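Local coordinates for protein similar to metal-dependent hydrolase (Staphylococcus aureus subsp. aureus Mu50, PDB 3ESH), which is probably a metal-dependent hydrolase of the metallo-beta-lactamase superfamily, its substrate not established, at residues A[15-20]-A[37-42]. Sequence-based numbering, arbitrary orientation.
Sequences NTKMDG and NANERN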
# COMPACT_ATOMS: atom_id res chain seq x y z
N ASN A 15 -13.40 12.28 -34.93
CA ASN A 15 -12.02 12.66 -34.69
C ASN A 15 -11.94 13.83 -33.70
O ASN A 15 -12.93 14.51 -33.43
CB ASN A 15 -11.34 13.08 -35.99
CG ASN A 15 -11.75 14.48 -36.43
OD1 ASN A 15 -12.90 14.70 -36.83
ND2 ASN A 15 -10.83 15.44 -36.34
N THR A 16 -10.73 14.07 -33.19
CA THR A 16 -10.48 15.16 -32.26
C THR A 16 -9.07 15.69 -32.52
O THR A 16 -8.20 14.97 -32.98
CB THR A 16 -10.56 14.68 -30.79
OG1 THR A 16 -9.53 13.70 -30.55
CG2 THR A 16 -11.92 14.08 -30.49
N LYS A 17 -8.86 16.98 -32.25
CA LYS A 17 -7.56 17.57 -32.42
C LYS A 17 -7.10 17.99 -31.02
O LYS A 17 -7.69 18.90 -30.42
CB LYS A 17 -7.61 18.77 -33.38
CG LYS A 17 -7.89 18.37 -34.84
CD LYS A 17 -7.43 19.43 -35.86
CE LYS A 17 -8.43 20.56 -36.06
NZ LYS A 17 -9.65 20.07 -36.79
N MSE A 18 -6.08 17.30 -30.51
CA MSE A 18 -5.55 17.58 -29.19
C MSE A 18 -4.18 18.21 -29.30
O MSE A 18 -3.45 17.95 -30.25
CB MSE A 18 -5.43 16.28 -28.39
CG MSE A 18 -6.71 15.52 -28.16
SE MSE A 18 -8.01 16.62 -27.30
CE MSE A 18 -9.22 16.70 -28.77
N ASP A 19 -3.82 19.04 -28.32
CA ASP A 19 -2.52 19.71 -28.28
C ASP A 19 -1.37 18.68 -28.30
O ASP A 19 -1.32 17.78 -27.48
CB ASP A 19 -2.42 20.59 -27.04
CG ASP A 19 -1.10 21.35 -26.96
OD1 ASP A 19 -0.95 22.40 -27.64
OD2 ASP A 19 -0.18 20.88 -26.24
N GLY A 20 -0.45 18.83 -29.25
CA GLY A 20 0.68 17.91 -29.36
C GLY A 20 1.52 17.83 -28.10
O GLY A 20 1.90 16.74 -27.66
N ASN A 37 2.35 15.00 -37.23
CA ASN A 37 2.11 16.37 -37.67
C ASN A 37 1.21 17.21 -36.78
O ASN A 37 0.22 16.71 -36.25
CB ASN A 37 1.52 16.37 -39.09
CG ASN A 37 2.44 15.70 -40.11
OD1 ASN A 37 2.59 14.47 -40.12
ND2 ASN A 37 3.06 16.51 -40.96
N ALA A 38 1.57 18.48 -36.62
CA ALA A 38 0.79 19.42 -35.81
C ALA A 38 0.44 20.63 -36.68
O ALA A 38 1.10 20.87 -37.69
CB ALA A 38 1.59 19.87 -34.62
N ASN A 39 -0.59 21.37 -36.29
CA ASN A 39 -0.98 22.56 -37.06
C ASN A 39 -0.49 23.84 -36.40
O ASN A 39 0.31 23.80 -35.46
CB ASN A 39 -2.50 22.62 -37.25
CG ASN A 39 -3.26 22.78 -35.94
OD1 ASN A 39 -2.68 23.12 -34.91
ND2 ASN A 39 -4.56 22.54 -35.99
N GLU A 40 -0.96 24.97 -36.92
CA GLU A 40 -0.60 26.29 -36.43
C GLU A 40 -0.98 26.46 -34.95
O GLU A 40 -0.47 27.34 -34.27
CB GLU A 40 -1.30 27.35 -37.28
CG GLU A 40 -1.34 28.77 -36.72
CD GLU A 40 -0.02 29.51 -36.84
OE1 GLU A 40 0.99 29.03 -36.25
OE2 GLU A 40 0.02 30.56 -37.53
N ARG A 41 -1.87 25.61 -34.47
CA ARG A 41 -2.30 25.69 -33.09
C ARG A 41 -1.72 24.61 -32.19
O ARG A 41 -2.23 24.37 -31.10
CB ARG A 41 -3.82 25.63 -33.01
CG ARG A 41 -4.52 26.64 -33.88
CD ARG A 41 -6.00 26.62 -33.55
NE ARG A 41 -6.80 27.37 -34.52
CZ ARG A 41 -7.05 26.96 -35.76
NH1 ARG A 41 -6.56 25.80 -36.19
NH2 ARG A 41 -7.82 27.70 -36.55
N ASN A 42 -0.66 23.95 -32.66
CA ASN A 42 0.01 22.90 -31.90
C ASN A 42 -0.86 21.67 -31.69
O ASN A 42 -0.54 20.81 -30.87
CB ASN A 42 0.45 23.43 -30.52
CG ASN A 42 1.67 22.70 -29.98
OD1 ASN A 42 1.84 22.58 -28.76
ND2 ASN A 42 2.52 22.22 -30.88
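Asp19 and Gly20 meet Asn42 where strand 15-19, paired antiparallel with strand 43-47, runs into helix 20-24. Asp19 is the N-cap of that helix, and its OD2 accepts from Ala22 N. The hydrogen bond across the contact is between main-chain atoms. Gly20 N donates to Asn42 O at 2.6 Å, and the N-H points almost straight at the oxygen (175°). The same oxygen takes a CA-H...O contact from Asp19 CA at 3.4 Å. The Asp19 CG is anti to the backbone N (chi1 -178°), on the side of the carbonyl carbon. OD1 of Asp19 lies 3.4 Å from Asn42 CB. This OD1 also accepts from Lys29 N of the second subunit, and Lys29 of that subunit packs on Asn42.

Asn42 closes a type I beta turn that starts at Asn39. Its N donates to Asn39 O at 3.0 Å. In the same turn Asn39 OD1 accepts from Arg41 N at 2.7 Å, which makes an Asx turn. That donor sits above the amide plane of Asn39. The same OD1 also accepts from Gln43 N, at the start of strand 43-47. Two residues before Asp19, Lys17 CD lies 4.2 Å from Asn39 ND2, while Lys17 NZ forms a salt bridge with Asp82.

One short backbone bond therefore ties the end of the turn to the first residue of the helix. The Asp19 carboxylate divides its oxygens between the helix start and the second subunit, so helix capping and subunit contact share one side chain.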